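Side-chain contact in cytochrome c family protein (Geobacter sulfurreducens, PDB 1RWJ), which probably carries electrons through its covalently bound c-type hemes, this piece being one three-heme c7-type domain of a longer multidomain cytochrome: residues 73-76 with 77-80. Residues are numbered along the deposited sequence; the frame is centred on the assembly and turned at random.
Sequences ASDC and GKCH. With HEC (heme c), chain D.
The last of the chain's three CXXCH heme-attachment motifs runs from C76 to H80 as one short helical turn. Both cysteines hold the porphyrin covalently: C76 SG is bonded to heme CAB and C79 SG to heme CAC, each at 1.8 Å. With SG anti to the carbonyl carbon in both (chi1 -49° in C76, -57° in C79), the sulfurs are set towards the vinyl-derived carbons of adjacent pyrrole rings B and C. From the same turn the H80 imidazole reaches the iron, its NE2 2.0 Å from FE; M51 SD is the other axial ligand. The ring's rotation is steadied by ND1, hydrogen-bonded to A17 O. C76 O accepts two backbone bonds, from C79 N at 3.2 Å and from H80 N at 2.8 Å, and it also lies in plane at the edge of the imidazole. K78 N bonds to D75 O at 2.9 Å. The extended K78 side chain runs alongside that of D75, pointing the same way, CD 3.7 Å from D75 CB; K78 NZ and D75 OD2 stay 4.0 Å apart, too far for a salt bridge, while K78 also makes a cation-pi contact with F70. Two thioethers and a proximal histidine on one turn are the signature of c-type cytochromes, here with histidine-methionine ligation.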
ATOM      1  N   ALA A  73      11.370  -1.102  -4.584  1.00 22.64           N
ATOM      2  CA  ALA A  73      12.532  -1.982  -4.663  1.00 24.63           C
ATOM      3  C   ALA A  73      13.605  -1.605  -3.645  1.00 27.49           C
ATOM      4  O   ALA A  73      14.610  -2.304  -3.501  1.00 26.38           O
ATOM      5  CB  ALA A  73      13.111  -1.950  -6.070  1.00 24.65           C
ATOM      6  N   SER A  74      13.387  -0.497  -2.944  1.00 28.41           N
ATOM      7  CA  SER A  74      14.330  -0.027  -1.935  1.00 31.01           C
ATOM      8  C   SER A  74      13.585   0.653  -0.791  1.00 32.27           C
ATOM      9  O   SER A  74      12.356   0.683  -0.779  1.00 32.72           O
ATOM     10  CB  SER A  74      15.324   0.954  -2.561  1.00 32.30           C
ATOM     11  OG  SER A  74      16.096   0.324  -3.570  1.00 37.62           O
ATOM     12  N   ASP A  75      14.334   1.194   0.167  1.00 32.08           N
ATOM     13  CA  ASP A  75      13.740   1.879   1.314  1.00 33.55           C
ATOM     14  C   ASP A  75      12.739   0.998   2.056  1.00 32.48           C
ATOM     15  O   ASP A  75      11.651   1.452   2.414  1.00 33.35           O
ATOM     16  CB  ASP A  75      13.037   3.165   0.862  1.00 36.48           C
ATOM     17  CG  ASP A  75      13.999   4.194   0.303  1.00 40.10           C
ATOM     18  OD1 ASP A  75      14.959   4.557   1.014  1.00 42.16           O
ATOM     19  OD2 ASP A  75      13.791   4.644  -0.845  1.00 42.56           O
ATOM     20  N   CYS A  76      13.113  -0.257   2.287  1.00 30.52           N
ATOM     21  CA  CYS A  76      12.254  -1.212   2.982  1.00 29.08           C
ATOM     22  C   CYS A  76      11.660  -0.622   4.255  1.00 29.88           C
ATOM     23  O   CYS A  76      10.465  -0.764   4.523  1.00 28.25           O
ATOM     24  CB  CYS A  76      13.045  -2.463   3.363  1.00 29.02           C
ATOM     25  SG  CYS A  76      14.036  -3.192   2.025  1.00 26.32           S
ATOM     26  N   GLY A  77      12.514   0.032   5.036  1.00 29.01           N
ATOM     27  CA  GLY A  77      12.092   0.622   6.292  1.00 29.80           C
ATOM     28  C   GLY A  77      10.956   1.623   6.223  1.00 29.22           C
ATOM     29  O   GLY A  77      10.222   1.785   7.195  1.00 29.84           O
ATOM     30  N   LYS A  78      10.804   2.303   5.092  1.00 29.47           N
ATOM     31  CA  LYS A  78       9.734   3.284   4.961  1.00 29.35           C
ATOM     32  C   LYS A  78       8.351   2.653   5.072  1.00 28.45           C
ATOM     33  O   LYS A  78       7.442   3.239   5.659  1.00 27.02           O
ATOM     34  CB  LYS A  78       9.842   4.034   3.631  1.00 31.15           C
ATOM     35  CG  LYS A  78      10.986   5.033   3.557  1.00 33.38           C
ATOM     36  CD  LYS A  78      10.900   5.847   2.273  1.00 36.02           C
ATOM     37  CE  LYS A  78      12.015   6.877   2.181  1.00 38.54           C
ATOM     38  NZ  LYS A  78      11.901   7.701   0.941  1.00 39.53           N
ATOM     39  N   CYS A  79       8.193   1.457   4.514  1.00 26.66           N
ATOM     40  CA  CYS A  79       6.904   0.771   4.552  1.00 26.06           C
ATOM     41  C   CYS A  79       6.864  -0.348   5.588  1.00 26.52           C
ATOM     42  O   CYS A  79       5.788  -0.783   6.000  1.00 25.47           O
ATOM     43  CB  CYS A  79       6.573   0.202   3.176  1.00 24.87           C
ATOM     44  SG  CYS A  79       6.549   1.421   1.822  1.00 22.83           S
ATOM     45  N   HIS A  80       8.040  -0.815   5.994  1.00 25.62           N
ATOM     46  CA  HIS A  80       8.170  -1.876   6.990  1.00 26.59           C
ATOM     47  C   HIS A  80       8.902  -1.259   8.185  1.00 28.65           C
ATOM     48  O   HIS A  80      10.058  -1.589   8.449  1.00 26.60           O
ATOM     49  CB  HIS A  80       9.010  -3.032   6.431  1.00 24.04           C
ATOM     50  CG  HIS A  80       8.380  -3.754   5.277  1.00 22.22           C
ATOM     51  ND1 HIS A  80       7.528  -4.826   5.410  1.00 18.81           N
ATOM     52  CD2 HIS A  80       8.528  -3.567   3.941  1.00 21.84           C
ATOM     53  CE1 HIS A  80       7.199  -5.253   4.180  1.00 20.44           C
ATOM     54  NE2 HIS A  80       7.779  -4.522   3.249  1.00 19.27           N
TER
HETATM   55 FE   HEC D  92       7.617  -5.054   1.320  1.00 18.82          FE
HETATM   56  CHA HEC D  92       5.180  -7.412   1.575  1.00 17.61           C
HETATM   57  CHB HEC D  92       9.983  -7.377   2.129  1.00 18.00           C
HETATM   58  CHC HEC D  92      10.063  -2.778   0.533  1.00 17.54           C
HETATM   59  CHD HEC D  92       5.241  -2.588   1.147  1.00 18.29           C
HETATM   60  NA  HEC D  92       7.590  -6.977   1.720  1.00 18.09           N
HETATM   61  C1A HEC D  92       6.503  -7.833   1.658  1.00 19.39           C
HETATM   62  C2A HEC D  92       6.904  -9.203   1.930  1.00 19.03           C
HETATM   63  C3A HEC D  92       8.219  -9.165   2.246  1.00 19.04           C
HETATM   64  C4A HEC D  92       8.654  -7.796   2.096  1.00 18.18           C
HETATM   65  CMA HEC D  92       9.066 -10.367   2.662  1.00 19.03           C
HETATM   66  CAA HEC D  92       6.044 -10.453   1.730  1.00 19.81           C
HETATM   67  CBA HEC D  92       5.801 -10.770   0.255  1.00 21.07           C
HETATM   68  CGA HEC D  92       7.092 -11.008  -0.506  1.00 21.52           C
HETATM   69  O1A HEC D  92       7.818 -11.961  -0.161  1.00 22.74           O
HETATM   70  O2A HEC D  92       7.388 -10.239  -1.444  1.00 21.27           O
HETATM   71  NB  HEC D  92       9.577  -5.092   1.267  1.00 18.20           N
HETATM   72  C1B HEC D  92      10.408  -6.100   1.734  1.00 19.54           C
HETATM   73  C2B HEC D  92      11.797  -5.703   1.636  1.00 19.65           C
HETATM   74  C3B HEC D  92      11.825  -4.469   1.065  1.00 20.32           C
HETATM   75  C4B HEC D  92      10.441  -4.074   0.869  1.00 19.72           C
HETATM   76  CMB HEC D  92      12.990  -6.503   2.151  1.00 19.15           C
HETATM   77  CAB HEC D  92      13.037  -3.668   0.596  1.00 22.12           C
HETATM   78  CBB HEC D  92      13.875  -4.347  -0.477  1.00 21.44           C
HETATM   79  NC  HEC D  92       7.645  -3.127   0.876  1.00 17.98           N
HETATM   80  C1C HEC D  92       8.744  -2.326   0.544  1.00 18.76           C
HETATM   81  C2C HEC D  92       8.345  -0.968   0.250  1.00 19.24           C
HETATM   82  C3C HEC D  92       6.993  -0.910   0.440  1.00 18.15           C
HETATM   83  C4C HEC D  92       6.563  -2.251   0.820  1.00 18.25           C
HETATM   84  CMC HEC D  92       9.271   0.186  -0.120  1.00 18.97           C
HETATM   85  CAC HEC D  92       6.103   0.340   0.432  1.00 18.23           C
HETATM   86  CBC HEC D  92       6.050   1.127  -0.873  1.00 16.60           C
HETATM   87  ND  HEC D  92       5.661  -5.004   1.469  1.00 16.55           N
HETATM   88  C1D HEC D  92       4.837  -3.885   1.469  1.00 18.03           C
HETATM   89  C2D HEC D  92       3.456  -4.285   1.666  1.00 17.65           C
HETATM   90  C3D HEC D  92       3.432  -5.634   1.704  1.00 18.06           C
HETATM   91  C4D HEC D  92       4.801  -6.081   1.575  1.00 17.29           C
HETATM   92  CMD HEC D  92       2.265  -3.364   1.850  1.00 16.73           C
HETATM   93  CAD HEC D  92       2.212  -6.539   1.830  1.00 19.25           C
HETATM   94  CBD HEC D  92       1.299  -6.574   0.617  1.00 20.87           C
HETATM   95  CGD HEC D  92       0.128  -7.524   0.796  1.00 21.43           C
HETATM   96  O1D HEC D  92      -0.852  -7.407   0.029  1.00 19.92           O
HETATM   97  O2D HEC D  92       0.191  -8.391   1.698  1.00 19.86           O